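PDB 6TA8: tyrocidine synthase 2 from Brevibacillus parabrevis, which is a large modular synthase, represented here by a condensation domain built of two alpha/beta lobes that face each other in a V. Local coordinates for residues A[88-93]-A[137-142]; A[297-302]-A[377-382]; A[382-387]-A[417-422]. All blocks are in the same frame, centred on the assembly; numbering follows the deposited sequence.

Interaction 1 (A[88-93]-A[137-142]); sequences MVYKQE and IDLEHG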
loop_
_atom_site.group_PDB
_atom_site.type_symbol
_atom_site.label_atom_id
_atom_site.label_comp_id
_atom_site.label_asym_id
_atom_site.label_seq_id
_atom_site.Cartn_x
_atom_site.Cartn_y
_atom_site.Cartn_z
ATOM N N MET A 88 12.211 -6.421 -12.787
ATOM C CA MET A 88 11.172 -7.318 -13.266
ATOM C C MET A 88 10.513 -6.779 -14.531
ATOM O O MET A 88 10.375 -5.567 -14.718
ATOM C CB MET A 88 10.109 -7.531 -12.188
ATOM C CG MET A 88 9.300 -8.809 -12.342
ATOM S SD MET A 88 10.089 -10.230 -11.559
ATOM C CE MET A 88 10.433 -9.562 -9.937
ATOM N N VAL A 89 10.104 -7.705 -15.401
ATOM C CA VAL A 89 9.309 -7.399 -16.582
ATOM C C VAL A 89 8.193 -8.430 -16.679
ATOM O O VAL A 89 8.286 -9.534 -16.138
ATOM C CB VAL A 89 10.147 -7.389 -17.881
ATOM C CG1 VAL A 89 11.080 -6.186 -17.904
ATOM C CG2 VAL A 89 10.929 -8.687 -18.020
ATOM N N TYR A 90 7.123 -8.056 -17.380
ATOM C CA TYR A 90 5.922 -8.877 -17.472
ATOM C C TYR A 90 5.563 -9.076 -18.937
ATOM O O TYR A 90 5.349 -8.100 -19.661
ATOM C CB TYR A 90 4.756 -8.230 -16.716
ATOM C CG TYR A 90 4.975 -8.136 -15.223
ATOM C CD1 TYR A 90 5.774 -7.139 -14.678
ATOM C CD2 TYR A 90 4.386 -9.047 -14.358
ATOM C CE1 TYR A 90 5.980 -7.053 -13.314
ATOM C CE2 TYR A 90 4.584 -8.968 -12.992
ATOM C CZ TYR A 90 5.383 -7.972 -12.476
ATOM O OH TYR A 90 5.583 -7.891 -11.118
ATOM N N LYS A 91 5.483 -10.331 -19.367
ATOM C CA LYS A 91 5.178 -10.658 -20.750
ATOM C C LYS A 91 3.822 -11.344 -20.851
ATOM O O LYS A 91 3.430 -12.117 -19.973
ATOM C CB LYS A 91 6.265 -11.549 -21.353
ATOM C CG LYS A 91 7.584 -10.826 -21.559
ATOM C CD LYS A 91 8.698 -11.776 -21.955
ATOM C CE LYS A 91 9.665 -11.100 -22.915
ATOM N NZ LYS A 91 9.847 -9.656 -22.593
ATOM N N GLN A 92 3.108 -11.056 -21.939
ATOM C CA GLN A 92 1.777 -11.616 -22.150
ATOM C C GLN A 92 1.789 -12.654 -23.269
ATOM O O GLN A 92 1.166 -12.455 -24.318
ATOM C CB GLN A 92 0.778 -10.499 -22.465
ATOM C CG GLN A 92 -0.680 -10.863 -22.228
ATOM C CD GLN A 92 -1.522 -9.653 -21.878
ATOM O OE1 GLN A 92 -1.979 -9.509 -20.743
ATOM N NE2 GLN A 92 -1.719 -8.768 -22.847
ATOM N N GLU A 93 2.485 -13.768 -23.057
ATOM C CA GLU A 93 2.608 -14.806 -24.073
ATOM C C GLU A 93 1.431 -15.772 -23.985
ATOM O O GLU A 93 1.084 -16.239 -22.895
ATOM C CB GLU A 93 3.927 -15.564 -23.911
ATOM C CG GLU A 93 5.137 -14.666 -23.697
ATOM C CD GLU A 93 6.254 -14.944 -24.684
ATOM O OE1 GLU A 93 5.984 -14.950 -25.904
ATOM O OE2 GLU A 93 7.405 -15.148 -24.242
ATOM N N ILE A 137 5.653 4.069 -18.288
ATOM C CA ILE A 137 6.279 2.855 -17.777
ATOM C C ILE A 137 6.000 1.713 -18.745
ATOM O O ILE A 137 4.842 1.435 -19.078
ATOM C CB ILE A 137 5.771 2.522 -16.366
ATOM C CG1 ILE A 137 6.372 3.487 -15.343
ATOM C CG2 ILE A 137 6.101 1.080 -15.999
ATOM C CD1 ILE A 137 6.096 3.101 -13.904
ATOM N N ASP A 138 7.062 1.057 -19.205
ATOM C CA ASP A 138 6.945 -0.097 -20.087
ATOM C C ASP A 138 6.960 -1.367 -19.246
ATOM O O ASP A 138 7.965 -1.675 -18.596
ATOM C CB ASP A 138 8.080 -0.109 -21.111
ATOM C CG ASP A 138 7.943 -1.230 -22.122
ATOM O OD1 ASP A 138 6.841 -1.810 -22.228
ATOM O OD2 ASP A 138 8.938 -1.531 -22.812
ATOM N N LEU A 139 5.849 -2.104 -19.259
ATOM C CA LEU A 139 5.742 -3.291 -18.419
ATOM C C LEU A 139 6.391 -4.516 -19.054
ATOM O O LEU A 139 6.890 -5.387 -18.332
ATOM C CB LEU A 139 4.273 -3.585 -18.108
ATOM C CG LEU A 139 3.785 -3.187 -16.714
ATOM C CD1 LEU A 139 2.310 -3.524 -16.544
ATOM C CD2 LEU A 139 4.621 -3.868 -15.644
ATOM N N GLU A 140 6.400 -4.604 -20.385
ATOM C CA GLU A 140 6.922 -5.803 -21.036
ATOM C C GLU A 140 8.440 -5.784 -21.159
ATOM O O GLU A 140 9.078 -6.836 -21.045
ATOM C CB GLU A 140 6.286 -5.977 -22.416
ATOM C CG GLU A 140 6.693 -7.268 -23.116
ATOM C CD GLU A 140 5.704 -7.702 -24.180
ATOM O OE1 GLU A 140 5.690 -8.902 -24.524
ATOM O OE2 GLU A 140 4.943 -6.844 -24.675
ATOM N N HIS A 141 9.036 -4.614 -21.385
ATOM C CA HIS A 141 10.475 -4.513 -21.570
ATOM C C HIS A 141 11.183 -3.764 -20.450
ATOM O O HIS A 141 12.417 -3.804 -20.388
ATOM C CB HIS A 141 10.789 -3.833 -22.912
ATOM C CG HIS A 141 9.943 -4.318 -24.049
ATOM N ND1 HIS A 141 8.967 -3.542 -24.635
ATOM C CD2 HIS A 141 9.927 -5.502 -24.707
ATOM C CE1 HIS A 141 8.387 -4.226 -25.606
ATOM N NE2 HIS A 141 8.952 -5.418 -25.671
ATOM N N GLY A 142 10.448 -3.091 -19.570
ATOM C CA GLY A 142 11.051 -2.347 -18.491
ATOM C C GLY A 142 11.747 -1.095 -18.982
ATOM O O GLY A 142 11.700 -0.755 -20.168
#

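Interaction 2 (A[297-302]-A[377-382]); sequences GVVINL and FTLRPE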
loop_
_atom_site.group_PDB
_atom_site.type_symbol
_atom_site.label_atom_id
_atom_site.label_comp_id
_atom_site.label_asym_id
_atom_site.label_seq_id
_atom_site.Cartn_x
_atom_site.Cartn_y
_atom_site.Cartn_z
ATOM N N GLY A 297 -23.485 -3.386 10.388
ATOM C CA GLY A 297 -22.497 -4.342 9.937
ATOM C C GLY A 297 -21.909 -3.943 8.599
ATOM O O GLY A 297 -22.647 -3.718 7.634
ATOM N N VAL A 298 -20.585 -3.841 8.528
ATOM C CA VAL A 298 -19.896 -3.446 7.306
ATOM C C VAL A 298 -18.686 -4.352 7.118
ATOM O O VAL A 298 -18.004 -4.707 8.086
ATOM C CB VAL A 298 -19.487 -1.955 7.339
ATOM C CG1 VAL A 298 -18.549 -1.668 8.508
ATOM C CG2 VAL A 298 -18.856 -1.537 6.019
ATOM N N VAL A 299 -18.436 -4.745 5.872
ATOM C CA VAL A 299 -17.303 -5.593 5.522
ATOM C C VAL A 299 -16.225 -4.710 4.909
ATOM O O VAL A 299 -16.452 -4.062 3.880
ATOM C CB VAL A 299 -17.717 -6.714 4.556
ATOM C CG1 VAL A 299 -16.516 -7.569 4.193
ATOM C CG2 VAL A 299 -18.816 -7.566 5.174
ATOM N N ILE A 300 -15.054 -4.684 5.539
ATOM C CA ILE A 300 -13.941 -3.839 5.123
ATOM C C ILE A 300 -12.869 -4.713 4.487
ATOM O O ILE A 300 -12.620 -5.836 4.940
ATOM C CB ILE A 300 -13.365 -3.047 6.314
ATOM C CG1 ILE A 300 -14.489 -2.356 7.090
ATOM C CG2 ILE A 300 -12.339 -2.026 5.842
ATOM C CD1 ILE A 300 -15.138 -1.217 6.339
ATOM N N ASN A 301 -12.238 -4.193 3.434
ATOM C CA ASN A 301 -11.113 -4.862 2.780
ATOM C C ASN A 301 -9.830 -4.296 3.375
ATOM O O ASN A 301 -9.257 -3.330 2.870
ATOM C CB ASN A 301 -11.176 -4.671 1.270
ATOM C CG ASN A 301 -10.130 -5.485 0.531
ATOM O OD1 ASN A 301 -8.930 -5.245 0.665
ATOM N ND2 ASN A 301 -10.583 -6.448 -0.263
ATOM N N LEU A 302 -9.374 -4.907 4.464
ATOM C CA LEU A 302 -8.186 -4.429 5.156
ATOM C C LEU A 302 -6.931 -5.025 4.532
ATOM O O LEU A 302 -6.908 -6.196 4.143
ATOM C CB LEU A 302 -8.259 -4.779 6.643
ATOM C CG LEU A 302 -7.104 -4.291 7.520
ATOM C CD1 LEU A 302 -7.274 -2.826 7.883
ATOM C CD2 LEU A 302 -7.004 -5.127 8.779
ATOM N N PHE A 377 -15.822 -17.831 -1.132
ATOM C CA PHE A 377 -15.319 -16.457 -1.191
ATOM C C PHE A 377 -16.406 -15.506 -1.690
ATOM O O PHE A 377 -16.312 -14.921 -2.768
ATOM C CB PHE A 377 -14.069 -16.366 -2.071
ATOM C CG PHE A 377 -13.033 -17.406 -1.767
ATOM C CD1 PHE A 377 -12.091 -17.196 -0.774
ATOM C CD2 PHE A 377 -12.998 -18.596 -2.476
ATOM C CE1 PHE A 377 -11.136 -18.152 -0.493
ATOM C CE2 PHE A 377 -12.047 -19.557 -2.200
ATOM C CZ PHE A 377 -11.115 -19.336 -1.204
ATOM N N THR A 378 -17.455 -15.361 -0.878
ATOM C CA THR A 378 -18.627 -14.584 -1.260
ATOM C C THR A 378 -18.606 -13.153 -0.740
ATOM O O THR A 378 -19.424 -12.341 -1.186
ATOM C CB THR A 378 -19.906 -15.275 -0.769
ATOM O OG1 THR A 378 -19.882 -15.372 0.661
ATOM C CG2 THR A 378 -20.024 -16.666 -1.366
ATOM N N LEU A 379 -17.704 -12.824 0.180
ATOM C CA LEU A 379 -17.659 -11.482 0.746
ATOM C C LEU A 379 -17.076 -10.506 -0.268
ATOM O O LEU A 379 -15.941 -10.677 -0.727
ATOM C CB LEU A 379 -16.834 -11.479 2.032
ATOM C CG LEU A 379 -17.594 -11.599 3.355
ATOM C CD1 LEU A 379 -18.479 -12.834 3.367
ATOM C CD2 LEU A 379 -16.620 -11.625 4.521
ATOM N N ARG A 380 -17.855 -9.482 -0.625
ATOM C CA ARG A 380 -17.420 -8.432 -1.543
ATOM C C ARG A 380 -17.368 -7.111 -0.790
ATOM O O ARG A 380 -18.359 -6.365 -0.764
ATOM C CB ARG A 380 -18.357 -8.331 -2.750
ATOM C CG ARG A 380 -18.683 -9.661 -3.393
ATOM C CD ARG A 380 -17.628 -10.036 -4.425
ATOM N NE ARG A 380 -17.653 -11.463 -4.725
ATOM C CZ ARG A 380 -17.091 -12.399 -3.969
ATOM N NH1 ARG A 380 -17.176 -13.673 -4.326
ATOM N NH2 ARG A 380 -16.441 -12.070 -2.862
ATOM N N PRO A 381 -16.244 -6.777 -0.160
ATOM C CA PRO A 381 -16.168 -5.512 0.577
ATOM C C PRO A 381 -16.155 -4.326 -0.372
ATOM O O PRO A 381 -15.577 -4.380 -1.459
ATOM C CB PRO A 381 -14.845 -5.624 1.351
ATOM C CG PRO A 381 -14.438 -7.065 1.256
ATOM C CD PRO A 381 -15.007 -7.563 -0.035
ATOM N N GLU A 382 -16.813 -3.245 0.049
ATOM C CA GLU A 382 -16.861 -2.017 -0.728
ATOM C C GLU A 382 -15.997 -0.906 -0.150
ATOM O O GLU A 382 -15.832 0.130 -0.805
ATOM C CB GLU A 382 -18.310 -1.523 -0.857
ATOM C CG GLU A 382 -19.109 -2.247 -1.928
ATOM C CD GLU A 382 -20.592 -1.942 -1.860
ATOM O OE1 GLU A 382 -21.117 -1.788 -0.738
ATOM O OE2 GLU A 382 -21.233 -1.860 -2.930
#

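Interaction 3 (A[382-387]-A[417-422]); sequences EISFNY and RVFLLD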
loop_
_atom_site.group_PDB
_atom_site.type_symbol
_atom_site.label_atom_id
_atom_site.label_comp_id
_atom_site.label_asym_id
_atom_site.label_seq_id
_atom_site.Cartn_x
_atom_site.Cartn_y
_atom_site.Cartn_z
ATOM N N GLU A 382 -16.813 -3.245 0.049
ATOM C CA GLU A 382 -16.861 -2.017 -0.728
ATOM C C GLU A 382 -15.997 -0.906 -0.150
ATOM O O GLU A 382 -15.832 0.130 -0.805
ATOM C CB GLU A 382 -18.310 -1.523 -0.857
ATOM C CG GLU A 382 -19.109 -2.247 -1.928
ATOM C CD GLU A 382 -20.592 -1.942 -1.860
ATOM O OE1 GLU A 382 -21.117 -1.788 -0.738
ATOM O OE2 GLU A 382 -21.233 -1.860 -2.930
ATOM N N ILE A 383 -15.445 -1.090 1.046
ATOM C CA ILE A 383 -14.526 -0.139 1.656
ATOM C C ILE A 383 -13.175 -0.818 1.823
ATOM O O ILE A 383 -13.101 -1.978 2.239
ATOM C CB ILE A 383 -15.045 0.373 3.015
ATOM C CG1 ILE A 383 -16.485 0.871 2.889
ATOM C CG2 ILE A 383 -14.143 1.473 3.553
ATOM C CD1 ILE A 383 -17.081 1.322 4.204
ATOM N N SER A 384 -12.111 -0.094 1.493
ATOM C CA SER A 384 -10.746 -0.570 1.666
ATOM C C SER A 384 -10.042 0.299 2.698
ATOM O O SER A 384 -10.113 1.530 2.631
ATOM C CB SER A 384 -9.982 -0.547 0.340
ATOM O OG SER A 384 -8.667 -1.049 0.501
ATOM N N PHE A 385 -9.372 -0.343 3.651
ATOM C CA PHE A 385 -8.615 0.346 4.685
ATOM C C PHE A 385 -7.159 -0.093 4.632
ATOM O O PHE A 385 -6.861 -1.259 4.356
ATOM C CB PHE A 385 -9.193 0.076 6.078
ATOM C CG PHE A 385 -8.666 0.998 7.141
ATOM C CD1 PHE A 385 -9.270 2.222 7.377
ATOM C CD2 PHE A 385 -7.563 0.645 7.901
ATOM C CE1 PHE A 385 -8.787 3.073 8.352
ATOM C CE2 PHE A 385 -7.075 1.491 8.878
ATOM C CZ PHE A 385 -7.689 2.706 9.103
ATOM N N ASN A 386 -6.257 0.848 4.902
ATOM C CA ASN A 386 -4.823 0.580 4.864
ATOM C C ASN A 386 -4.119 1.588 5.756
ATOM O O ASN A 386 -4.214 2.796 5.520
ATOM C CB ASN A 386 -4.284 0.659 3.433
ATOM C CG ASN A 386 -2.796 0.373 3.352
ATOM O OD1 ASN A 386 -2.233 -0.294 4.221
ATOM N ND2 ASN A 386 -2.152 0.875 2.306
ATOM N N TYR A 387 -3.418 1.094 6.773
ATOM C CA TYR A 387 -2.625 1.929 7.666
ATOM C C TYR A 387 -1.166 1.852 7.239
ATOM O O TYR A 387 -0.566 0.771 7.254
ATOM C CB TYR A 387 -2.786 1.489 9.119
ATOM C CG TYR A 387 -1.919 2.269 10.080
ATOM C CD1 TYR A 387 -2.142 3.621 10.303
ATOM C CD2 TYR A 387 -0.874 1.656 10.758
ATOM C CE1 TYR A 387 -1.352 4.341 11.176
ATOM C CE2 TYR A 387 -0.077 2.368 11.634
ATOM C CZ TYR A 387 -0.320 3.711 11.839
ATOM O OH TYR A 387 0.469 4.425 12.712
ATOM N N ARG A 417 -11.986 2.048 -11.040
ATOM C CA ARG A 417 -11.959 1.963 -9.588
ATOM C C ARG A 417 -12.452 0.594 -9.137
ATOM O O ARG A 417 -13.397 0.041 -9.706
ATOM C CB ARG A 417 -12.823 3.062 -8.967
ATOM C CG ARG A 417 -12.237 4.459 -9.082
ATOM C CD ARG A 417 -13.177 5.501 -8.494
ATOM N NE ARG A 417 -13.659 5.116 -7.171
ATOM C CZ ARG A 417 -13.015 5.370 -6.037
ATOM N NH1 ARG A 417 -11.856 6.014 -6.059
ATOM N NH2 ARG A 417 -13.530 4.982 -4.878
ATOM N N VAL A 418 -11.805 0.051 -8.111
ATOM C CA VAL A 418 -12.144 -1.266 -7.593
ATOM C C VAL A 418 -13.019 -1.172 -6.349
ATOM O O VAL A 418 -13.977 -1.932 -6.203
ATOM C CB VAL A 418 -10.859 -2.073 -7.311
ATOM C CG1 VAL A 418 -11.197 -3.416 -6.676
ATOM C CG2 VAL A 418 -10.066 -2.269 -8.595
ATOM N N PHE A 419 -12.714 -0.239 -5.455
ATOM C CA PHE A 419 -13.431 -0.086 -4.198
ATOM C C PHE A 419 -14.262 1.188 -4.215
ATOM O O PHE A 419 -13.854 2.203 -4.791
ATOM C CB PHE A 419 -12.460 -0.067 -3.016
ATOM C CG PHE A 419 -11.737 -1.365 -2.814
ATOM C CD1 PHE A 419 -12.384 -2.448 -2.243
ATOM C CD2 PHE A 419 -10.415 -1.508 -3.203
ATOM C CE1 PHE A 419 -11.725 -3.647 -2.059
ATOM C CE2 PHE A 419 -9.751 -2.704 -3.020
ATOM C CZ PHE A 419 -10.406 -3.776 -2.447
ATOM N N LEU A 420 -15.432 1.125 -3.577
ATOM C CA LEU A 420 -16.302 2.292 -3.500
ATOM C C LEU A 420 -15.683 3.400 -2.658
ATOM O O LEU A 420 -15.907 4.584 -2.933
ATOM C CB LEU A 420 -17.662 1.884 -2.935
ATOM C CG LEU A 420 -18.789 2.913 -2.986
ATOM C CD1 LEU A 420 -19.997 2.320 -3.686
ATOM C CD2 LEU A 420 -19.147 3.359 -1.581
ATOM N N LEU A 421 -14.906 3.040 -1.639
ATOM C CA LEU A 421 -14.236 4.006 -0.780
ATOM C C LEU A 421 -12.870 3.463 -0.393
ATOM O O LEU A 421 -12.769 2.336 0.101
ATOM C CB LEU A 421 -15.057 4.300 0.482
ATOM C CG LEU A 421 -16.389 5.033 0.323
ATOM C CD1 LEU A 421 -17.116 5.100 1.658
ATOM C CD2 LEU A 421 -16.179 6.429 -0.249
ATOM N N ASP A 422 -11.829 4.258 -0.619
ATOM C CA ASP A 422 -10.474 3.922 -0.199
ATOM C C ASP A 422 -10.092 4.823 0.966
ATOM O O ASP A 422 -9.993 6.044 0.805
ATOM C CB ASP A 422 -9.478 4.080 -1.347
ATOM C CG ASP A 422 -8.040 3.899 -0.897
ATOM O OD1 ASP A 422 -7.125 4.332 -1.629
ATOM O OD2 ASP A 422 -7.823 3.322 0.192
#

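Interaction 1 (A[88-93]-A[137-142])
Val89 and Tyr90 on the edge strand 88-91 press against the turn 139-142. The close-packed part centres on one backbone bond: Tyr90 N donates to Leu139 O at 2.8 Å, nearly straight at 163°. Beside it the Glu140 CA hydrogen points at Tyr90 O (CA to O 3.1 Å). With CG1 anti to its own carbonyl carbon (chi1 -70°), Val89 reaches over the turn, CG1 lying 3.5 Å from His141 C and next to Gly142 N. Next to the bond, Leu139 CD2 meets the Tyr90 ring obliquely at CD1 (3.6 Å).

The outer side is looser. Lys91 and Glu140 cross at about a right angle, touching through their CG atoms at 4.0 Å, while Lys91 NZ and Glu140 OE1 stay 4.6 Å apart, so any attraction between the opposite charges is probably weak and long-range. Gln92 turns away to Arg52. The turn is braced from within: Asp138 OD2 takes His141 ND1 in the ring plane through its syn lone pair (2.7 Å), and Glu140 CG lies over one face of that imidazole. Leu139 also touches His163, and Tyr90 OH bonds weakly to Leu165 O; both partners belong to the HHxxxDG signature of condensation domains, beside which this loop caps the edge of a three-stranded antiparallel sheet.

Interaction 2 (A[297-302]-A[377-382])
Val299 and Asn301 of strand 297-304 receive Pro381, which sits in the loop that leads into strand 383-390. The two strands are parallel neighbours in the mixed six-stranded sheet of the condensation domain, and this contact lies where their pairing begins. The segments meet through carbon contacts rather than hydrogen bonds, as suits a proline, whose nitrogen has no hydrogen to give.

Val299 is the first residue of the strand to touch the loop. Its chi1 of 179° sets CG1 opposite the backbone N and sends this methyl to the proline ring, 3.6 Å from Pro381 CG, the two side chains crossing obliquely. The same methyl also reaches Leu379 CD2 at 4.1 Å, so one branch of the valine serves both loop residues. Leu379 is held from behind by Leu227 and Glu228 of helix 221-229, which ties that helix to the loop. The carbonyl of Val299 lies beside the ring too, with Val299 O 3.4 Å from Pro381 CB.

Ile300 turns its side chain to the other face of the sheet, where it meets Ile383, Phe385 and Leu331; toward the loop it offers its backbone alone, through its carbonyl carbon.

At Asn301 the strand again faces the loop. Its backbone pairs with Ile383 and Phe385, taking over from the proline contact with regular parallel sheet, and its side chain also touches Phe419. The proline therefore nestles between two side chains on one face of the strand: from the far side, Asn301 CB lies 3.8 Å from Pro381 CB, and Pro381 CB approaches the peptide nitrogen, Asn301 N, to 3.6 Å.

Interaction 3 (A[382-387]-A[417-422])
Phe419 chi1 (-66°) sets the ring beside the residue's own N and anti to its carbonyl carbon, which lays one face of the ring against Ser384. Ser384 CB stands over that face, a CH-pi contact of 3.8 Å from CB to the ring centroid and only 15° off the normal. Val418 CG1 covers the opposite face, so the ring is sandwiched. The Ser384 hydroxyl lies opposite the backbone N (chi1 -178°); this puts OG above the rim of the same face, 4.0 Å from Phe419 CE2, where it makes a weak bond to Asn301 O.

Alongside this contact the backbones begin a parallel ladder. Leu421 N gives a bond to Glu382 O at 3.2 Å, and one step further Ser384 N gives a straighter one to Leu421 O at 2.9 Å. Leu421 thus uses both its N-H and its carbonyl on the two sides of Ile383. Before the ladder starts, Leu420 CB packs 3.3 Å from Glu382 O.

Ile383 and Leu421 share one face of the sheet, where Ile383 CG2 and Leu421 CB are 4.3 Å apart, and Phe385 on that face continues to helix 277-293. Ser384 and Asp422 point to the other face. The chain between the segments is without helix and lends strand 401-402 to the sheet of the other lobe, consistent with the latch of condensation domains; the parallel strands 383-390 and 421-428 at its two ends lie in the interior of the six-stranded sheet.

Along the chain the contacts follow in series, all within the condensation-domain range. Interaction 1 stands apart, at the edge of a three-stranded sheet, with its centre 32 Å from that of interaction 2 and 27 Å from that of interaction 3. Interactions 2 and 3 are adjoining, their centres 10 Å apart. They share Glu382, where the loop 377-382 turns into strand 383-390, and this strand lies between 297-304 and 421-428 in one six-stranded sheet. Asn301 joins them directly: its CG is 3.4 Å from Phe419 CZ. Interactions 2 and 3 thus join strand 383-390 and the loop before it to its two neighbouring strands in one lobe, while interaction 1 holds a loop against a strand in the other.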